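Local coordinates for hypothetical protein TT1465 (Thermus thermophilus, PDB 1WEK), which is of unknown function but has the Rossmann-like fold of the family called possible lysine decarboxylases, within the SLOG clan, at residues Val136-Gly141 / Phe166-Gly171. Residues are numbered along the deposited sequence; the frame is centred on the assembly and turned at random.
With PO4 (phosphate ion), chain G.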
ATOM      1  N   VAL A 136      20.001   3.765 -28.282  1.00 17.70           N
ATOM      2  CA  VAL A 136      20.558   3.320 -29.553  1.00 15.02           C
ATOM      3  C   VAL A 136      19.680   2.195 -30.131  1.00 14.39           C
ATOM      4  O   VAL A 136      19.464   1.159 -29.500  1.00 14.16           O
ATOM      5  CB  VAL A 136      22.000   2.786 -29.391  1.00 14.39           C
ATOM      6  CG1 VAL A 136      22.642   2.599 -30.771  1.00 12.49           C
ATOM      7  CG2 VAL A 136      22.840   3.767 -28.542  1.00 18.23           C
ATOM      8  N   PHE A 137      19.180   2.397 -31.338  1.00 13.95           N
ATOM      9  CA  PHE A 137      18.351   1.374 -31.972  1.00 15.15           C
ATOM     10  C   PHE A 137      19.063   0.689 -33.143  1.00 16.91           C
ATOM     11  O   PHE A 137      19.357   1.317 -34.161  1.00 15.07           O
ATOM     12  CB  PHE A 137      17.021   1.995 -32.405  1.00  7.44           C
ATOM     13  CG  PHE A 137      16.207   2.511 -31.241  1.00  4.73           C
ATOM     14  CD1 PHE A 137      16.449   3.772 -30.710  1.00  1.34           C
ATOM     15  CD2 PHE A 137      15.288   1.689 -30.606  1.00  5.71           C
ATOM     16  CE1 PHE A 137      15.796   4.208 -29.551  1.00  5.25           C
ATOM     17  CE2 PHE A 137      14.623   2.116 -29.437  1.00 11.83           C
ATOM     18  CZ  PHE A 137      14.885   3.382 -28.910  1.00  7.93           C
ATOM     19  N   LEU A 138      19.364  -0.601 -32.979  1.00 16.61           N
ATOM     20  CA  LEU A 138      20.024  -1.365 -34.037  1.00 17.61           C
ATOM     21  C   LEU A 138      18.948  -2.112 -34.826  1.00 15.86           C
ATOM     22  O   LEU A 138      17.800  -2.190 -34.383  1.00 14.75           O
ATOM     23  CB  LEU A 138      21.028  -2.357 -33.421  1.00 19.85           C
ATOM     24  CG  LEU A 138      22.286  -1.740 -32.799  1.00 20.02           C
ATOM     25  CD1 LEU A 138      22.610  -2.396 -31.452  1.00 20.34           C
ATOM     26  CD2 LEU A 138      23.443  -1.898 -33.765  1.00 21.17           C
ATOM     27  N   PRO A 139      19.276  -2.616 -36.032  1.00 14.97           N
ATOM     28  CA  PRO A 139      18.223  -3.340 -36.757  1.00 10.27           C
ATOM     29  C   PRO A 139      17.524  -4.308 -35.803  1.00 10.93           C
ATOM     30  O   PRO A 139      18.181  -4.998 -34.996  1.00  6.34           O
ATOM     31  CB  PRO A 139      18.999  -4.063 -37.848  1.00  5.42           C
ATOM     32  CG  PRO A 139      20.036  -3.029 -38.229  1.00  3.42           C
ATOM     33  CD  PRO A 139      20.476  -2.448 -36.875  1.00 12.77           C
ATOM     34  N   GLY A 140      16.198  -4.323 -35.884  1.00  9.15           N
ATOM     35  CA  GLY A 140      15.369  -5.176 -35.052  1.00 10.93           C
ATOM     36  C   GLY A 140      14.003  -5.339 -35.717  1.00 14.76           C
ATOM     37  O   GLY A 140      13.831  -4.984 -36.895  1.00 13.12           O
ATOM     38  N   GLY A 141      13.041  -5.877 -34.971  1.00 15.65           N
ATOM     39  CA  GLY A 141      11.704  -6.101 -35.498  1.00 13.62           C
ATOM     40  C   GLY A 141      10.635  -5.369 -34.710  1.00 15.21           C
ATOM     41  O   GLY A 141      10.804  -4.197 -34.397  1.00 17.66           O
ATOM     42  N   PHE A 166      19.702   7.429 -31.347  1.00 15.55           N
ATOM     43  CA  PHE A 166      20.384   7.050 -32.571  1.00 13.46           C
ATOM     44  C   PHE A 166      19.801   5.792 -33.207  1.00 13.31           C
ATOM     45  O   PHE A 166      19.318   4.906 -32.512  1.00 12.36           O
ATOM     46  CB  PHE A 166      21.869   6.801 -32.292  1.00 16.96           C
ATOM     47  CG  PHE A 166      22.616   8.017 -31.858  1.00 17.31           C
ATOM     48  CD1 PHE A 166      22.667   8.376 -30.521  1.00 22.79           C
ATOM     49  CD2 PHE A 166      23.278   8.805 -32.791  1.00 22.62           C
ATOM     50  CE1 PHE A 166      23.369   9.499 -30.121  1.00 23.21           C
ATOM     51  CE2 PHE A 166      23.979   9.926 -32.401  1.00 21.02           C
ATOM     52  CZ  PHE A 166      24.024  10.270 -31.065  1.00 22.88           C
ATOM     53  N   LEU A 167      19.848   5.729 -34.534  1.00 15.80           N
ATOM     54  CA  LEU A 167      19.389   4.557 -35.269  1.00 15.77           C
ATOM     55  C   LEU A 167      20.610   4.109 -36.045  1.00 17.99           C
ATOM     56  O   LEU A 167      21.111   4.842 -36.896  1.00 20.28           O
ATOM     57  CB  LEU A 167      18.284   4.899 -36.264  1.00 14.37           C
ATOM     58  CG  LEU A 167      17.066   5.700 -35.809  1.00 21.76           C
ATOM     59  CD1 LEU A 167      15.992   5.529 -36.851  1.00 16.43           C
ATOM     60  CD2 LEU A 167      16.553   5.219 -34.441  1.00 21.60           C
ATOM     61  N   LEU A 168      21.107   2.922 -35.737  1.00 19.20           N
ATOM     62  CA  LEU A 168      22.268   2.407 -36.433  1.00 21.22           C
ATOM     63  C   LEU A 168      21.884   1.593 -37.650  1.00 21.43           C
ATOM     64  O   LEU A 168      20.982   0.749 -37.591  1.00 23.50           O
ATOM     65  CB  LEU A 168      23.130   1.561 -35.491  1.00 22.65           C
ATOM     66  CG  LEU A 168      24.168   2.356 -34.701  1.00 26.48           C
ATOM     67  CD1 LEU A 168      24.858   1.454 -33.678  1.00 26.19           C
ATOM     68  CD2 LEU A 168      25.179   2.951 -35.684  1.00 23.67           C
ATOM     69  N   ASP A 169      22.594   1.857 -38.745  1.00 20.63           N
ATOM     70  CA  ASP A 169      22.417   1.193 -40.036  1.00 21.03           C
ATOM     71  C   ASP A 169      21.354   1.896 -40.883  1.00 21.73           C
ATOM     72  O   ASP A 169      20.190   1.497 -40.902  1.00 24.47           O
ATOM     73  CB  ASP A 169      22.057  -0.282 -39.856  1.00 16.87           C
ATOM     74  CG  ASP A 169      22.055  -1.030 -41.173  1.00 26.98           C
ATOM     75  OD1 ASP A 169      21.657  -0.415 -42.200  1.00 22.06           O
ATOM     76  OD2 ASP A 169      22.445  -2.225 -41.188  1.00 25.13           O
ATOM     77  N   ARG A 170      21.786   2.930 -41.595  1.00 20.75           N
ATOM     78  CA  ARG A 170      20.932   3.755 -42.451  1.00 21.13           C
ATOM     79  C   ARG A 170      20.004   3.029 -43.410  1.00 17.61           C
ATOM     80  O   ARG A 170      18.808   3.306 -43.446  1.00 17.91           O
ATOM     81  CB  ARG A 170      21.797   4.709 -43.277  1.00 22.44           C
ATOM     82  CG  ARG A 170      22.661   5.659 -42.468  1.00 25.21           C
ATOM     83  CD  ARG A 170      23.291   6.690 -43.399  1.00 28.68           C
ATOM     84  NE  ARG A 170      22.992   8.050 -42.967  1.00 33.29           N
ATOM     85  CZ  ARG A 170      23.745   8.746 -42.123  1.00 35.87           C
ATOM     86  NH1 ARG A 170      24.860   8.214 -41.622  1.00 37.01           N
ATOM     87  NH2 ARG A 170      23.370   9.965 -41.764  1.00 34.16           N
ATOM     88  N   GLY A 171      20.569   2.124 -44.205  1.00 13.32           N
ATOM     89  CA  GLY A 171      19.787   1.384 -45.175  1.00 14.54           C
ATOM     90  C   GLY A 171      18.679   0.550 -44.568  1.00 15.41           C
ATOM     91  O   GLY A 171      17.664   0.281 -45.209  1.00 15.30           O
TER
HETATM   92  P   PO4 G 501      12.547  -7.596 -31.733  1.00 20.22           P
HETATM   93  O1  PO4 G 501      12.977  -6.323 -32.376  1.00 17.95           O
HETATM   94  O2  PO4 G 501      13.438  -8.704 -32.170  1.00 16.82           O
HETATM   95  O3  PO4 G 501      11.147  -7.896 -32.130  1.00 19.77           O
HETATM   96  O4  PO4 G 501      12.628  -7.457 -30.255  1.00 20.63           O
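The parallel pairing of two strands stops at Pro139, whose N has no hydrogen to give to Leu168 O. Its ring carbon CD sits 3.3 Å from that oxygen instead, and CG touches Asp169 CB. The oxygen is hydrogen-bonded to Trp173 NE1. The strands belong to a beta-alpha-beta unit of the Rossmann-like sheet: strand 132-137, helix 142-156, strand 165-168. Two backbone bonds join 136-141 to 166-171, Phe137 N to Phe166 O and Leu168 N to Phe137 O, both 2.8 Å. On one face, Leu168 CD1 touches Leu138 CD2 at 3.6 Å, the two leucines lying side by side. Val136 CG1, anti to the backbone N (chi1 -169°), is the branch that reaches Leu168 CD1, at 3.8 Å. Leu61 of helix 53-68 packs on Val136 and Leu168, and Val206 of helix 203-211 on Val136. On the other face, Leu167 CD2 meets Phe137 CB at 3.8 Å and approaches the ring obliquely. Phe166 O lies at the edge of that ring, in its plane. The ring also stacks on Phe43. Beyond Pro139 the chain leads to Gly141, the N-cap of helix 142-156. Gly141 N donates to phosphate O1 at 2.6 Å.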